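Long-range contacts in Fe(2+) transporter FeoB (Methanocaldococcus jannaschii, PDB 2WJI), which probably transports ferrous iron in a GTP-driven system, here represented by its cytosolic nucleotide-binding G domain: residues A[5-10]-A[55-60]; A[87-92]-A[99-104]. All coordinates share one frame; numbering follows the deposited sequence.

Contact 1. Residues A[5-10]-A[55-60]; sequences EIALIG and VDLPGV
A7 and V55, then L8 and D56, pair as parallel neighbours in the central sheet, and the backbone contact continues to G10 and V60. Three backbone bonds make the ladder: V55 N to I6 O, L8 N to V55 O (2.8 Å) and L57 N to L8 O. A fourth, V60 N to G10 O at 3.2 Å, comes from above the carbonyl plane. The CA of G59 also approaches G10 O, at 3.3 Å.

On one face of the sheet, A7 CB touches V55 CG1 at 3.6 Å. V55 CG1 lies between its own backbone N and carbonyl carbon (chi1 61°), which brings it over A7. L57 adds its CD1 beside A7 CB at 3.9 Å. I9 crosses V60 at a slant, its CG1 4.1 Å from V60 CG2. Y76 of helix 68-80 packs on A7 and V55. On the other face, L8 CB lies 4.0 Å from D56 OD1, and F20 of helix 16-24 touches both residues.

A water accepts from G10 N at 2.9 Å and donates to P58 O. G10 starts the P-loop, and D56 to G59 match the DxxG (G3) motif of GTPases. The ladder aligns the strands, and V60 N to G10 O holds the loop after 55-56, probably part of the nucleotide site, against the P-loop's start. Apolar side chains pack on the A7 face, while D56 lies near the magnesium ion.

Contact 2. Residues A[87-92]-A[99-104]; sequences NIVDAT and YLTLQL
L100 is the first residue of 99-104 to reach N87 of strand 84-90. L100 CD2 lies 4.0 Å from the N87 atom modelled as OD1. The two side chains run past each other in opposite directions.

T101 comes next and crosses N87 at about a right angle. The atom modelled as ND2 of N87 lies 2.6 Å from T101 OG1, but the amide is probably turned over, which leaves its N and O in doubt. With CG anti to the backbone N (chi1 -180°), N87 carries its amide up to T101 and L104. T101 OG1 also makes a weak hydrogen bond to N97 O one turn back and sits 4.1 Å from V89 CG1.

Q103 turns to the loop beyond, where its OE1 accepts from L63 N. L104 closes the contact, laying CD1 against N87 CG at 3.8 Å.

Strand and helix run nearly antiparallel, at 159°, with axes 9.6 Å apart, as expected for the first half of a beta-alpha-beta unit. At the strand's end, D90 OD1 accepts from T92 N, an Asx turn, and from T92 OG1 on the same face of the carboxylate. The strand meets this part of the helix mainly through one buried amide, set against two leucine methyls and a threonine hydroxyl.

Overall arrangement
Both contacts are buried and reach one mixed sheet, in which strands 3-9 and 84-90 are neighbours. Contact 1 is strand to strand and depends on backbone bonds. Contact 2 is strand to helix, buries less surface and depends on side chains. They touch directly: I88 N lies 2.8 Å from I9 O, a probable hydrogen bond, while L104 CD1 packs on I9 CG2 and L100 CD2 on G10 CA. Helix 94-106 therefore backs the start of the P-loop. Contact 1 lies closer to the nucleotide: at the nearest atoms, G59 is about 4 Å from the bound GTP analogue, and the side chain of L100 in contact 2 is about 10 Å from the same bound GTP analogue.

Contact 1. Residues A[5-10]-A[55-60]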
ATOM      1  N   GLU A   5      -6.352   9.536   7.518  1.00 28.15           N
ATOM      2  CA  GLU A   5      -5.330   9.751   6.490  1.00 28.32           C
ATOM      3  C   GLU A   5      -4.508   8.498   6.206  1.00 29.33           C
ATOM      4  O   GLU A   5      -3.924   7.910   7.120  1.00 33.23           O
ATOM      5  CB  GLU A   5      -4.418  10.925   6.859  1.00 31.96           C
ATOM      6  CG  GLU A   5      -5.176  12.230   7.038  1.00 43.82           C
ATOM      7  CD  GLU A   5      -4.455  13.405   6.409  1.00 58.23           C
ATOM      8  OE1 GLU A   5      -4.703  14.555   6.834  1.00 63.05           O
ATOM      9  OE2 GLU A   5      -3.643  13.176   5.483  1.00 59.91           O
ATOM     10  N   ILE A   6      -4.463   8.113   4.929  1.00 19.68           N
ATOM     11  CA  ILE A   6      -3.826   6.880   4.479  1.00 25.00           C
ATOM     12  C   ILE A   6      -2.779   7.181   3.411  1.00 30.01           C
ATOM     13  O   ILE A   6      -3.037   7.972   2.502  1.00 34.59           O
ATOM     14  CB  ILE A   6      -4.904   5.916   3.884  1.00 27.28           C
ATOM     15  CG1 ILE A   6      -6.130   5.858   4.798  1.00 35.63           C
ATOM     16  CG2 ILE A   6      -4.337   4.535   3.640  1.00 29.70           C
ATOM     17  CD1 ILE A   6      -5.946   4.980   6.013  1.00 36.77           C
ATOM     18  N   ALA A   7      -1.599   6.565   3.521  1.00 24.78           N
ATOM     19  CA  ALA A   7      -0.561   6.699   2.503  1.00 23.63           C
ATOM     20  C   ALA A   7      -0.258   5.353   1.865  1.00 24.64           C
ATOM     21  O   ALA A   7      -0.158   4.349   2.568  1.00 29.29           O
ATOM     22  CB  ALA A   7       0.721   7.277   3.113  1.00 19.13           C
ATOM     23  N   LEU A   8      -0.116   5.345   0.539  1.00 22.25           N
ATOM     24  CA  LEU A   8       0.337   4.174  -0.202  1.00 25.18           C
ATOM     25  C   LEU A   8       1.842   4.304  -0.427  1.00 24.70           C
ATOM     26  O   LEU A   8       2.329   5.360  -0.850  1.00 26.27           O
ATOM     27  CB  LEU A   8      -0.369   4.087  -1.557  1.00 22.78           C
ATOM     28  CG  LEU A   8      -1.897   4.238  -1.535  1.00 26.68           C
ATOM     29  CD1 LEU A   8      -2.487   4.133  -2.941  1.00 25.95           C
ATOM     30  CD2 LEU A   8      -2.532   3.213  -0.600  1.00 23.05           C
ATOM     31  N   ILE A   9       2.583   3.245  -0.140  1.00 19.07           N
ATOM     32  CA  ILE A   9       4.027   3.295  -0.348  1.00 21.24           C
ATOM     33  C   ILE A   9       4.504   1.929  -0.772  1.00 22.90           C
ATOM     34  O   ILE A   9       3.921   0.914  -0.377  1.00 21.91           O
ATOM     35  CB  ILE A   9       4.782   3.762   0.919  1.00 23.88           C
ATOM     36  CG1 ILE A   9       6.216   4.199   0.565  1.00 25.34           C
ATOM     37  CG2 ILE A   9       4.790   2.669   1.981  1.00 27.81           C
ATOM     38  CD1 ILE A   9       6.975   4.799   1.731  1.00 34.84           C
ATOM     39  N   GLY A  10       5.529   1.902  -1.621  1.00 22.82           N
ATOM     40  CA  GLY A  10       6.066   0.656  -2.139  1.00 23.91           C
ATOM     41  C   GLY A  10       7.094   0.856  -3.253  1.00 25.33           C
ATOM     42  O   GLY A  10       7.247   1.953  -3.786  1.00 24.49           O
ATOM     43  N   VAL A  55      -3.125   9.233  -0.098  1.00 29.58           N
ATOM     44  CA  VAL A  55      -2.010   9.852  -0.800  1.00 30.33           C
ATOM     45  C   VAL A  55      -1.073   8.773  -1.334  1.00 32.19           C
ATOM     46  O   VAL A  55      -0.724   7.829  -0.616  1.00 29.73           O
ATOM     47  CB  VAL A  55      -1.230  10.834   0.101  1.00 40.77           C
ATOM     48  CG1 VAL A  55      -0.638  10.104   1.288  1.00 46.45           C
ATOM     49  CG2 VAL A  55      -0.138  11.530  -0.690  1.00 40.55           C
ATOM     50  N   ASP A  56      -0.684   8.918  -2.598  1.00 30.14           N
ATOM     51  CA  ASP A  56       0.166   7.958  -3.282  1.00 27.85           C
ATOM     52  C   ASP A  56       1.581   8.524  -3.259  1.00 30.30           C
ATOM     53  O   ASP A  56       1.863   9.519  -3.926  1.00 28.69           O
ATOM     54  CB  ASP A  56      -0.321   7.787  -4.721  1.00 29.90           C
ATOM     55  CG  ASP A  56       0.277   6.565  -5.416  1.00 34.13           C
ATOM     56  OD1 ASP A  56       1.110   5.864  -4.806  1.00 32.52           O
ATOM     57  OD2 ASP A  56      -0.096   6.302  -6.585  1.00 33.60           O
ATOM     58  N   LEU A  57       2.453   7.905  -2.469  1.00 26.63           N
ATOM     59  CA  LEU A  57       3.829   8.375  -2.319  1.00 28.15           C
ATOM     60  C   LEU A  57       4.712   7.828  -3.430  1.00 27.51           C
ATOM     61  O   LEU A  57       4.450   6.736  -3.970  1.00 25.50           O
ATOM     62  CB  LEU A  57       4.397   7.992  -0.944  1.00 27.70           C
ATOM     63  CG  LEU A  57       3.705   8.600   0.285  1.00 32.18           C
ATOM     64  CD1 LEU A  57       4.201   7.947   1.576  1.00 32.81           C
ATOM     65  CD2 LEU A  57       3.902  10.113   0.342  1.00 38.64           C
ATOM     66  N   PRO A  58       5.762   8.589  -3.780  1.00 28.42           N
ATOM     67  CA  PRO A  58       6.696   8.202  -4.835  1.00 28.01           C
ATOM     68  C   PRO A  58       7.299   6.833  -4.556  1.00 29.68           C
ATOM     69  O   PRO A  58       7.612   6.520  -3.401  1.00 27.10           O
ATOM     70  CB  PRO A  58       7.788   9.281  -4.756  1.00 33.22           C
ATOM     71  CG  PRO A  58       7.130  10.454  -4.098  1.00 37.63           C
ATOM     72  CD  PRO A  58       6.123   9.877  -3.152  1.00 34.00           C
ATOM     73  N   GLY A  59       7.448   6.029  -5.604  1.00 27.34           N
ATOM     74  CA  GLY A  59       8.028   4.703  -5.486  1.00 28.30           C
ATOM     75  C   GLY A  59       9.440   4.754  -4.936  1.00 30.39           C
ATOM     76  O   GLY A  59      10.284   5.525  -5.413  1.00 24.96           O
ATOM     77  N   VAL A  60       9.701   3.932  -3.926  1.00 30.87           N
ATOM     78  CA  VAL A  60      11.018   3.891  -3.302  1.00 28.07           C
ATOM     79  C   VAL A  60      11.403   2.454  -2.976  1.00 31.02           C
ATOM     80  O   VAL A  60      10.532   1.601  -2.781  1.00 30.46           O
ATOM     81  CB  VAL A  60      11.068   4.741  -2.015  1.00 26.36           C
ATOM     82  CG1 VAL A  60      10.950   6.229  -2.353  1.00 25.35           C
ATOM     83  CG2 VAL A  60       9.961   4.323  -1.047  1.00 25.70           C
TER
HETATM   84  O   HOH W   1       5.738   4.679  -2.527  1.00 29.30           O

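Contact 2. Residues A[87-92]-A[99-104]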
ATOM      1  N   ASN A  87       1.512  -0.578   2.804  1.00 24.28           N
ATOM      2  CA  ASN A  87       2.730  -0.957   2.103  1.00 28.19           C
ATOM      3  C   ASN A  87       2.369  -1.955   1.007  1.00 24.29           C
ATOM      4  O   ASN A  87       2.005  -3.112   1.282  1.00 21.38           O
ATOM      5  CB  ASN A  87       3.756  -1.525   3.090  1.00 27.05           C
ATOM      6  CG  ASN A  87       5.065  -1.939   2.428  1.00 32.78           C
ATOM      7  OD1 ASN A  87       5.441  -1.453   1.351  1.00 32.82           O
ATOM      8  ND2 ASN A  87       5.776  -2.847   3.088  1.00 28.78           N
ATOM      9  N   ILE A  88       2.433  -1.487  -0.235  1.00 22.94           N
ATOM     10  CA  ILE A  88       2.082  -2.328  -1.376  1.00 24.93           C
ATOM     11  C   ILE A  88       3.316  -3.084  -1.826  1.00 21.99           C
ATOM     12  O   ILE A  88       4.366  -2.485  -2.077  1.00 21.54           O
ATOM     13  CB  ILE A  88       1.512  -1.500  -2.537  1.00 23.21           C
ATOM     14  CG1 ILE A  88       0.213  -0.821  -2.084  1.00 28.02           C
ATOM     15  CG2 ILE A  88       1.278  -2.393  -3.761  1.00 27.09           C
ATOM     16  CD1 ILE A  88      -0.186   0.380  -2.909  1.00 31.66           C
ATOM     17  N   VAL A  89       3.189  -4.402  -1.902  1.00 22.57           N
ATOM     18  CA  VAL A  89       4.303  -5.266  -2.255  1.00 26.94           C
ATOM     19  C   VAL A  89       3.938  -6.193  -3.418  1.00 30.64           C
ATOM     20  O   VAL A  89       2.781  -6.596  -3.569  1.00 33.19           O
ATOM     21  CB  VAL A  89       4.764  -6.096  -1.035  1.00 30.93           C
ATOM     22  CG1 VAL A  89       4.998  -5.185   0.169  1.00 37.55           C
ATOM     23  CG2 VAL A  89       3.750  -7.156  -0.698  1.00 30.17           C
ATOM     24  N   ASP A  90       4.932  -6.512  -4.243  1.00 27.85           N
ATOM     25  CA  ASP A  90       4.737  -7.391  -5.392  1.00 24.73           C
ATOM     26  C   ASP A  90       4.898  -8.830  -4.932  1.00 25.47           C
ATOM     27  O   ASP A  90       5.959  -9.211  -4.441  1.00 28.84           O
ATOM     28  CB  ASP A  90       5.755  -7.046  -6.487  1.00 28.32           C
ATOM     29  CG  ASP A  90       5.580  -7.880  -7.763  1.00 36.29           C
ATOM     30  OD1 ASP A  90       4.804  -8.863  -7.769  1.00 33.61           O
ATOM     31  OD2 ASP A  90       6.241  -7.542  -8.773  1.00 35.06           O
ATOM     32  N   ALA A  91       3.838  -9.625  -5.077  1.00 26.96           N
ATOM     33  CA  ALA A  91       3.863 -11.026  -4.658  1.00 26.04           C
ATOM     34  C   ALA A  91       4.954 -11.826  -5.361  1.00 27.86           C
ATOM     35  O   ALA A  91       5.395 -12.850  -4.844  1.00 33.06           O
ATOM     36  CB  ALA A  91       2.516 -11.682  -4.889  1.00 22.20           C
ATOM     37  N   THR A  92       5.381 -11.368  -6.535  1.00 27.63           N
ATOM     38  CA  THR A  92       6.405 -12.100  -7.295  1.00 28.53           C
ATOM     39  C   THR A  92       7.837 -11.621  -7.040  1.00 32.32           C
ATOM     40  O   THR A  92       8.778 -12.099  -7.677  1.00 34.11           O
ATOM     41  CB  THR A  92       6.135 -12.087  -8.820  1.00 28.02           C
ATOM     42  OG1 THR A  92       6.293 -10.756  -9.327  1.00 25.77           O
ATOM     43  CG2 THR A  92       4.733 -12.607  -9.119  1.00 33.97           C
ATOM     44  N   TYR A  99      12.514  -5.247   2.067  1.00 44.15           N
ATOM     45  CA  TYR A  99      13.543  -4.345   2.563  1.00 44.60           C
ATOM     46  C   TYR A  99      12.919  -3.031   3.031  1.00 44.02           C
ATOM     47  O   TYR A  99      13.178  -2.555   4.150  1.00 40.86           O
ATOM     48  CB  TYR A  99      14.587  -4.070   1.485  1.00 49.98           C
ATOM     49  CG  TYR A  99      15.853  -3.463   2.036  1.00 51.71           C
ATOM     50  CD1 TYR A  99      16.772  -4.240   2.728  1.00 53.74           C
ATOM     51  CD2 TYR A  99      16.128  -2.111   1.873  1.00 54.83           C
ATOM     52  CE1 TYR A  99      17.931  -3.695   3.237  1.00 56.83           C
ATOM     53  CE2 TYR A  99      17.287  -1.553   2.380  1.00 60.25           C
ATOM     54  CZ  TYR A  99      18.186  -2.350   3.062  1.00 63.33           C
ATOM     55  OH  TYR A  99      19.343  -1.800   3.571  1.00 70.02           O
ATOM     56  N   LEU A 100      12.101  -2.443   2.162  1.00 36.06           N
ATOM     57  CA  LEU A 100      11.374  -1.228   2.502  1.00 32.57           C
ATOM     58  C   LEU A 100      10.460  -1.511   3.688  1.00 33.06           C
ATOM     59  O   LEU A 100      10.361  -0.705   4.614  1.00 29.16           O
ATOM     60  CB  LEU A 100      10.559  -0.743   1.300  1.00 28.88           C
ATOM     61  CG  LEU A 100       9.540   0.365   1.560  1.00 28.42           C
ATOM     62  CD1 LEU A 100      10.237   1.620   2.057  1.00 33.74           C
ATOM     63  CD2 LEU A 100       8.734   0.649   0.292  1.00 23.22           C
ATOM     64  N   THR A 101       9.808  -2.673   3.657  1.00 33.08           N
ATOM     65  CA  THR A 101       8.883  -3.085   4.709  1.00 34.57           C
ATOM     66  C   THR A 101       9.490  -3.030   6.113  1.00 35.75           C
ATOM     67  O   THR A 101       8.849  -2.567   7.057  1.00 34.75           O
ATOM     68  CB  THR A 101       8.344  -4.506   4.453  1.00 33.73           C
ATOM     69  OG1 THR A 101       7.708  -4.557   3.167  1.00 31.17           O
ATOM     70  CG2 THR A 101       7.345  -4.904   5.525  1.00 35.23           C
ATOM     71  N   LEU A 102      10.719  -3.516   6.251  1.00 35.73           N
ATOM     72  CA  LEU A 102      11.414  -3.527   7.540  1.00 36.03           C
ATOM     73  C   LEU A 102      11.716  -2.132   8.065  1.00 38.23           C
ATOM     74  O   LEU A 102      11.615  -1.880   9.268  1.00 38.35           O
ATOM     75  CB  LEU A 102      12.710  -4.338   7.447  1.00 40.40           C
ATOM     76  CG  LEU A 102      12.597  -5.840   7.716  1.00 47.80           C
ATOM     77  CD1 LEU A 102      11.244  -6.387   7.278  1.00 51.16           C
ATOM     78  CD2 LEU A 102      13.720  -6.582   7.014  1.00 49.11           C
ATOM     79  N   GLN A 103      12.104  -1.230   7.167  1.00 36.23           N
ATOM     80  CA  GLN A 103      12.351   0.155   7.554  1.00 35.26           C
ATOM     81  C   GLN A 103      11.072   0.848   8.039  1.00 32.74           C
ATOM     82  O   GLN A 103      11.112   1.666   8.962  1.00 33.49           O
ATOM     83  CB  GLN A 103      12.999   0.928   6.403  1.00 37.00           C
ATOM     84  CG  GLN A 103      14.354   0.352   5.970  1.00 42.23           C
ATOM     85  CD  GLN A 103      15.002   1.132   4.843  1.00 47.88           C
ATOM     86  OE1 GLN A 103      14.581   2.239   4.514  1.00 48.82           O
ATOM     87  NE2 GLN A 103      16.038   0.555   4.245  1.00 56.33           N
ATOM     88  N   LEU A 104       9.936   0.512   7.426  1.00 28.83           N
ATOM     89  CA  LEU A 104       8.652   1.075   7.849  1.00 33.12           C
ATOM     90  C   LEU A 104       8.277   0.616   9.253  1.00 36.28           C
ATOM     91  O   LEU A 104       7.798   1.408  10.068  1.00 42.98           O
ATOM     92  CB  LEU A 104       7.542   0.717   6.856  1.00 27.35           C
ATOM     93  CG  LEU A 104       7.721   1.321   5.461  1.00 30.13           C
ATOM     94  CD1 LEU A 104       6.697   0.748   4.477  1.00 28.25           C
ATOM     95  CD2 LEU A 104       7.602   2.833   5.541  1.00 38.62           C
TER